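Local coordinates for membrane protein (Acinetobacter baumannii AB307-0294, PDB 5DL5) that probably forms a beta-barrel channel of the OprD porin family in the outer membrane, through which small molecules, antibiotics among them, may enter the cell, at residues G30-K44 against D415-L429. Numbering follows the deposited sequence.
Sequences GSILFRTGYLTRDKK and DTNEWRIFLDIPVKL. With C8E ((hydroxyethyloxy)tri(ethyloxy)octane), chain B.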
loop_
_atom_site.group_PDB
_atom_site.type_symbol
_atom_site.label_atom_id
_atom_site.label_comp_id
_atom_site.label_asym_id
_atom_site.label_seq_id
_atom_site.Cartn_x
_atom_site.Cartn_y
_atom_site.Cartn_z
ATOM N N GLY A 30 14.643 -11.956 13.714
ATOM C CA GLY A 30 15.356 -11.004 12.921
ATOM C C GLY A 30 15.517 -11.562 11.529
ATOM O O GLY A 30 15.756 -12.738 11.371
ATOM N N SER A 31 15.377 -10.676 10.541
ATOM C CA SER A 31 15.539 -11.057 9.146
ATOM C C SER A 31 15.917 -9.871 8.291
ATOM O O SER A 31 15.846 -8.692 8.710
ATOM C CB SER A 31 14.275 -11.727 8.588
ATOM O OG SER A 31 13.321 -10.698 8.443
ATOM N N ILE A 32 16.469 -10.210 7.140
ATOM C CA ILE A 32 16.849 -9.238 6.113
ATOM C C ILE A 32 16.207 -9.677 4.799
ATOM O O ILE A 32 16.290 -10.832 4.417
ATOM C CB ILE A 32 18.364 -9.219 5.874
ATOM C CG1 ILE A 32 19.058 -8.920 7.089
ATOM C CG2 ILE A 32 18.834 -8.121 4.918
ATOM C CD1 ILE A 32 20.560 -8.862 6.899
ATOM N N LEU A 33 15.684 -8.738 4.073
ATOM C CA LEU A 33 15.170 -9.018 2.763
ATOM C C LEU A 33 16.067 -8.294 1.848
ATOM O O LEU A 33 16.148 -7.059 1.933
ATOM C CB LEU A 33 13.738 -8.409 2.669
ATOM C CG LEU A 33 13.180 -8.398 1.221
ATOM C CD1 LEU A 33 13.282 -9.829 0.693
ATOM C CD2 LEU A 33 11.719 -7.898 1.183
ATOM N N PHE A 34 16.737 -9.009 0.965
ATOM C CA PHE A 34 17.448 -8.346 -0.154
ATOM C C PHE A 34 16.574 -8.181 -1.384
ATOM O O PHE A 34 16.083 -9.118 -1.903
ATOM C CB PHE A 34 18.657 -9.153 -0.507
ATOM C CG PHE A 34 19.626 -9.271 0.607
ATOM C CD1 PHE A 34 20.521 -8.256 0.824
ATOM C CD2 PHE A 34 19.641 -10.374 1.423
ATOM C CE1 PHE A 34 21.488 -8.350 1.802
ATOM C CE2 PHE A 34 20.636 -10.513 2.406
ATOM C CZ PHE A 34 21.554 -9.479 2.617
ATOM N N ARG A 35 16.379 -6.972 -1.846
ATOM C CA ARG A 35 15.447 -6.764 -2.928
ATOM C C ARG A 35 16.139 -6.037 -4.036
ATOM O O ARG A 35 16.785 -4.981 -3.787
ATOM C CB ARG A 35 14.298 -5.881 -2.449
ATOM C CG ARG A 35 13.429 -5.432 -3.587
ATOM C CD ARG A 35 12.195 -4.783 -3.008
ATOM N NE ARG A 35 11.203 -5.742 -2.638
ATOM C CZ ARG A 35 10.237 -5.501 -1.779
ATOM N NH1 ARG A 35 10.120 -4.272 -1.184
ATOM N NH2 ARG A 35 9.352 -6.493 -1.536
ATOM N N THR A 36 16.119 -6.634 -5.216
ATOM C CA THR A 36 16.600 -5.956 -6.411
ATOM C C THR A 36 15.340 -5.527 -7.187
ATOM O O THR A 36 14.477 -6.368 -7.531
ATOM C CB THR A 36 17.427 -6.913 -7.284
ATOM O OG1 THR A 36 18.285 -7.728 -6.482
ATOM C CG2 THR A 36 18.230 -6.191 -8.331
ATOM N N GLY A 37 15.283 -4.262 -7.555
ATOM C CA GLY A 37 14.157 -3.783 -8.400
ATOM C C GLY A 37 14.483 -2.982 -9.642
ATOM O O GLY A 37 15.519 -2.356 -9.775
ATOM N N TYR A 38 13.513 -2.993 -10.534
ATOM C CA TYR A 38 13.548 -2.424 -11.854
ATOM C C TYR A 38 12.135 -1.953 -12.113
ATOM O O TYR A 38 11.200 -2.791 -12.020
ATOM C CB TYR A 38 13.803 -3.572 -12.779
ATOM C CG TYR A 38 13.870 -3.245 -14.248
ATOM C CD1 TYR A 38 12.722 -3.185 -15.037
ATOM C CD2 TYR A 38 15.093 -3.065 -14.882
ATOM C CE1 TYR A 38 12.788 -2.906 -16.397
ATOM C CE2 TYR A 38 15.162 -2.772 -16.248
ATOM C CZ TYR A 38 13.992 -2.695 -16.980
ATOM O OH TYR A 38 14.091 -2.395 -18.309
ATOM N N LEU A 39 11.945 -0.672 -12.441
ATOM C CA LEU A 39 10.641 -0.163 -12.795
ATOM C C LEU A 39 10.858 0.880 -13.888
ATOM O O LEU A 39 11.583 1.861 -13.708
ATOM C CB LEU A 39 9.963 0.455 -11.560
ATOM C CG LEU A 39 8.477 0.830 -11.624
ATOM C CD1 LEU A 39 7.832 1.016 -10.187
ATOM C CD2 LEU A 39 8.224 1.986 -12.549
ATOM N N THR A 40 10.236 0.651 -15.030
ATOM C CA THR A 40 10.279 1.592 -16.128
ATOM C C THR A 40 8.864 1.891 -16.641
ATOM O O THR A 40 7.995 1.003 -16.750
ATOM C CB THR A 40 11.089 1.005 -17.347
ATOM O OG1 THR A 40 10.370 -0.084 -17.923
ATOM C CG2 THR A 40 12.517 0.519 -16.954
ATOM N N ARG A 41 8.660 3.115 -17.075
ATOM C CA ARG A 41 7.416 3.590 -17.729
ATOM C C ARG A 41 7.802 4.361 -19.005
ATOM O O ARG A 41 8.505 5.420 -18.931
ATOM C CB ARG A 41 6.765 4.591 -16.817
ATOM C CG ARG A 41 6.181 3.930 -15.575
ATOM C CD ARG A 41 5.011 4.705 -14.901
ATOM N NE ARG A 41 4.660 3.956 -13.690
ATOM C CZ ARG A 41 3.906 4.396 -12.696
ATOM N NH1 ARG A 41 3.447 5.581 -12.715
ATOM N NH2 ARG A 41 3.665 3.642 -11.667
ATOM N N ASP A 42 7.390 3.807 -20.160
ATOM C CA ASP A 42 7.562 4.413 -21.470
ATOM C C ASP A 42 6.307 5.150 -21.812
ATOM O O ASP A 42 5.226 4.555 -21.843
ATOM C CB ASP A 42 7.833 3.327 -22.499
ATOM C CG ASP A 42 9.145 2.566 -22.184
ATOM O OD1 ASP A 42 9.927 2.965 -21.278
ATOM O OD2 ASP A 42 9.404 1.517 -22.801
ATOM N N LYS A 43 6.409 6.435 -22.042
ATOM C CA LYS A 43 5.227 7.293 -22.290
ATOM C C LYS A 43 5.281 7.906 -23.724
ATOM O O LYS A 43 6.251 7.729 -24.418
ATOM C CB LYS A 43 5.099 8.295 -21.163
ATOM C CG LYS A 43 5.098 7.644 -19.764
ATOM C CD LYS A 43 4.171 8.466 -18.913
ATOM C CE LYS A 43 4.223 8.089 -17.453
ATOM N NZ LYS A 43 3.546 9.120 -16.682
ATOM N N LYS A 44 4.241 8.564 -24.213
ATOM C CA LYS A 44 4.303 9.027 -25.619
ATOM C C LYS A 44 5.269 10.280 -25.720
ATOM O O LYS A 44 5.789 10.785 -24.684
ATOM C CB LYS A 44 2.945 9.172 -26.268
ATOM C CG LYS A 44 1.775 9.624 -25.413
ATOM C CD LYS A 44 0.565 9.985 -26.294
ATOM C CE LYS A 44 -0.602 10.323 -25.407
ATOM N NZ LYS A 44 -1.593 11.235 -26.010
ATOM N N ASP A 415 -0.728 7.859 -21.195
ATOM C CA ASP A 415 -0.545 6.572 -21.835
ATOM C C ASP A 415 0.853 6.007 -21.507
ATOM O O ASP A 415 1.848 6.758 -21.639
ATOM C CB ASP A 415 -0.644 6.681 -23.337
ATOM C CG ASP A 415 -2.040 7.011 -23.819
ATOM O OD1 ASP A 415 -2.982 7.123 -23.057
ATOM O OD2 ASP A 415 -2.188 7.083 -25.000
ATOM N N THR A 416 0.936 4.711 -21.197
ATOM C CA THR A 416 2.127 4.075 -20.646
ATOM C C THR A 416 2.153 2.589 -20.843
ATOM O O THR A 416 1.129 1.923 -20.723
ATOM C CB THR A 416 2.136 4.260 -19.083
ATOM O OG1 THR A 416 2.229 5.647 -18.764
ATOM C CG2 THR A 416 3.269 3.506 -18.406
ATOM N N ASN A 417 3.350 2.094 -21.083
ATOM C CA ASN A 417 3.737 0.733 -21.022
ATOM C C ASN A 417 4.714 0.697 -19.837
ATOM O O ASN A 417 5.824 1.234 -19.934
ATOM C CB ASN A 417 4.436 0.341 -22.364
ATOM C CG ASN A 417 3.506 0.621 -23.614
ATOM O OD1 ASN A 417 2.274 0.790 -23.506
ATOM N ND2 ASN A 417 4.110 0.702 -24.794
ATOM N N GLU A 418 4.380 -0.064 -18.851
ATOM C CA GLU A 418 5.118 -0.138 -17.597
ATOM C C GLU A 418 5.651 -1.538 -17.470
ATOM O O GLU A 418 4.919 -2.484 -17.701
ATOM C CB GLU A 418 4.268 0.099 -16.365
ATOM C CG GLU A 418 5.087 -0.028 -15.043
ATOM C CD GLU A 418 4.332 0.288 -13.734
ATOM O OE1 GLU A 418 3.481 -0.455 -13.340
ATOM O OE2 GLU A 418 4.646 1.282 -13.037
ATOM N N TRP A 419 6.900 -1.677 -17.079
ATOM C CA TRP A 419 7.386 -2.996 -16.585
ATOM C C TRP A 419 7.933 -2.852 -15.173
ATOM O O TRP A 419 8.659 -1.851 -14.927
ATOM C CB TRP A 419 8.548 -3.471 -17.407
ATOM C CG TRP A 419 8.143 -3.993 -18.719
ATOM C CD1 TRP A 419 8.093 -3.291 -19.877
ATOM C CD2 TRP A 419 7.836 -5.361 -19.058
ATOM N NE1 TRP A 419 7.709 -4.094 -20.876
ATOM C CE2 TRP A 419 7.544 -5.376 -20.432
ATOM C CE3 TRP A 419 7.769 -6.560 -18.332
ATOM C CZ2 TRP A 419 7.203 -6.554 -21.128
ATOM C CZ3 TRP A 419 7.365 -7.734 -18.997
ATOM C CH2 TRP A 419 7.088 -7.715 -20.392
ATOM N N ARG A 420 7.726 -3.880 -14.357
ATOM C CA ARG A 420 8.331 -3.980 -13.006
ATOM C C ARG A 420 8.850 -5.347 -12.808
ATOM O O ARG A 420 8.173 -6.338 -13.090
ATOM C CB ARG A 420 7.434 -3.710 -11.814
ATOM C CG ARG A 420 6.588 -2.499 -11.907
ATOM C CD ARG A 420 5.809 -2.294 -10.588
ATOM N NE ARG A 420 4.902 -1.214 -10.843
ATOM C CZ ARG A 420 3.907 -0.822 -10.013
ATOM N NH1 ARG A 420 3.741 -1.326 -8.767
ATOM N NH2 ARG A 420 3.087 0.102 -10.443
ATOM N N ILE A 421 10.093 -5.414 -12.318
ATOM C CA ILE A 421 10.660 -6.674 -11.980
ATOM C C ILE A 421 11.300 -6.545 -10.569
ATOM O O ILE A 421 12.122 -5.549 -10.358
ATOM C CB ILE A 421 11.729 -7.049 -12.993
ATOM C CG1 ILE A 421 11.138 -7.029 -14.410
ATOM C CG2 ILE A 421 12.357 -8.386 -12.648
ATOM C CD1 ILE A 421 12.143 -7.172 -15.488
ATOM N N PHE A 422 11.072 -7.579 -9.714
ATOM C CA PHE A 422 11.558 -7.584 -8.360
ATOM C C PHE A 422 12.025 -8.965 -8.028
ATOM O O PHE A 422 11.268 -9.895 -8.144
ATOM C CB PHE A 422 10.443 -7.163 -7.374
ATOM C CG PHE A 422 10.162 -5.681 -7.396
ATOM C CD1 PHE A 422 11.030 -4.761 -6.718
ATOM C CD2 PHE A 422 9.042 -5.177 -8.054
ATOM C CE1 PHE A 422 10.787 -3.386 -6.728
ATOM C CE2 PHE A 422 8.817 -3.771 -8.068
ATOM C CZ PHE A 422 9.741 -2.877 -7.438
ATOM N N LEU A 423 13.278 -9.057 -7.647
ATOM C CA LEU A 423 13.858 -10.218 -7.015
ATOM C C LEU A 423 13.998 -9.978 -5.490
ATOM O O LEU A 423 14.727 -9.063 -5.082
ATOM C CB LEU A 423 15.271 -10.451 -7.600
ATOM C CG LEU A 423 16.131 -11.528 -6.969
ATOM C CD1 LEU A 423 15.372 -12.816 -7.148
ATOM C CD2 LEU A 423 17.551 -11.648 -7.560
ATOM N N ASP A 424 13.354 -10.813 -4.688
ATOM C CA ASP A 424 13.282 -10.720 -3.204
ATOM C C ASP A 424 13.912 -11.954 -2.673
ATOM O O ASP A 424 13.450 -13.062 -2.970
ATOM C CB ASP A 424 11.815 -10.683 -2.745
ATOM C CG ASP A 424 11.167 -9.313 -2.923
ATOM O OD1 ASP A 424 11.890 -8.378 -3.356
ATOM O OD2 ASP A 424 9.916 -9.158 -2.706
ATOM N N ILE A 425 14.993 -11.800 -1.930
ATOM C CA ILE A 425 15.694 -12.890 -1.280
ATOM C C ILE A 425 15.662 -12.693 0.283
ATOM O O ILE A 425 16.492 -11.886 0.871
ATOM C CB ILE A 425 17.103 -12.978 -1.758
ATOM C CG1 ILE A 425 17.114 -13.185 -3.293
ATOM C CG2 ILE A 425 17.801 -14.161 -1.090
ATOM C CD1 ILE A 425 18.456 -13.116 -3.913
ATOM N N PRO A 426 14.759 -13.431 0.948
ATOM C CA PRO A 426 14.639 -13.334 2.402
ATOM C C PRO A 426 15.666 -14.155 3.104
ATOM O O PRO A 426 15.979 -15.256 2.681
ATOM C CB PRO A 426 13.180 -13.810 2.642
ATOM C CG PRO A 426 12.963 -14.859 1.570
ATOM C CD PRO A 426 13.707 -14.301 0.361
ATOM N N VAL A 427 16.296 -13.617 4.164
ATOM C CA VAL A 427 17.269 -14.379 4.965
ATOM C C VAL A 427 16.987 -14.209 6.511
ATOM O O VAL A 427 16.842 -13.047 7.016
ATOM C CB VAL A 427 18.675 -13.869 4.656
ATOM C CG1 VAL A 427 19.691 -14.432 5.618
ATOM C CG2 VAL A 427 19.035 -14.144 3.185
ATOM N N LYS A 428 16.862 -15.338 7.212
ATOM C CA LYS A 428 16.577 -15.373 8.632
ATOM C C LYS A 428 17.873 -15.161 9.321
ATOM O O LYS A 428 18.819 -15.806 9.023
ATOM C CB LYS A 428 15.922 -16.672 9.114
ATOM C CG LYS A 428 16.339 -17.118 10.519
ATOM C CD LYS A 428 15.493 -18.270 11.049
ATOM C CE LYS A 428 14.093 -17.789 11.388
ATOM N NZ LYS A 428 13.100 -18.541 10.601
ATOM N N LEU A 429 17.923 -14.209 10.223
ATOM C CA LEU A 429 19.117 -13.995 11.024
ATOM C C LEU A 429 19.011 -14.837 12.299
ATOM O O LEU A 429 19.995 -15.336 12.761
ATOM C CB LEU A 429 19.243 -12.535 11.367
ATOM C CG LEU A 429 19.305 -11.578 10.165
ATOM C CD1 LEU A 429 18.980 -10.144 10.543
ATOM C CD2 LEU A 429 20.667 -11.704 9.532
HETATM C C6 C8E B . 8.955 12.606 -7.526
HETATM C C7 C8E B . 9.209 11.403 -8.477
HETATM C C8 C8E B . 8.570 11.493 -9.884
HETATM O O9 C8E B . 8.110 10.209 -10.443
HETATM C C10 C8E B . 6.719 10.337 -10.716
HETATM C C11 C8E B . 5.905 10.025 -9.447
HETATM O O12 C8E B . 4.576 9.666 -9.755
HETATM C C13 C8E B . 4.378 8.475 -10.531
HETATM C C14 C8E B . 4.121 7.292 -9.636
HETATM O O15 C8E B . 2.970 6.528 -9.985
HETATM C C16 C8E B . 1.700 7.188 -10.088
HETATM C C17 C8E B . 0.690 6.136 -9.631
HETATM O O18 C8E B . 1.286 4.842 -9.952
HETATM C C19 C8E B . 1.028 3.804 -8.997
HETATM C C20 C8E B . 1.582 2.498 -9.541
HETATM O O21 C8E B . 1.194 1.265 -8.870
HETATM O O HOH W 1 8.612 0.498 -19.745
#
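E418 OE2 takes two bonds from R41, at 2.8 Å from NE and 2.9 Å from NH2, both from the same face of its carboxylate. The pair belongs to the seam that closes this OprD-family beta-barrel, where the first strand, 30-43, runs antiparallel to the last, 416-428. E418 stretches out fully, CG trans to the backbone N (chi1 178°), which brings its carboxylate to R41; the other oxygen, OE1, takes R420 NH2 at 3.0 Å. Lying between two arginines, the E418 carboxylate probably offsets the closeness of their NH2 groups. The same guanidinium groups hold a detergent molecule, C8E: R41 NH1 and NH2 bond to O15 and O18, and R420 NH2 reaches O21 at 2.7 Å in a nearly straight bond. L39 lies alongside R420, its CD1 against the arginine's CD and NE.

Further along the row, F422 CD1 rests 3.7 Å from G37 CA, since the glycine has no side chain to keep the ring off. Beyond it R35 grips D424 side-on, NE to OD1 and NH2 to OD2, the guanidinium and carboxylate planes 41° apart; R396 of the neighbouring strand 394-404 also salt-bridges OD2. The opposite face carries I32, F34, Y38, W419, I421, L423, I425 and V427, with polar D42 and N417 near one end, consistent with the side of the barrel that meets lipid. There F34 presents its ring edge to V427, CE2 lying 4.0 Å from CG2.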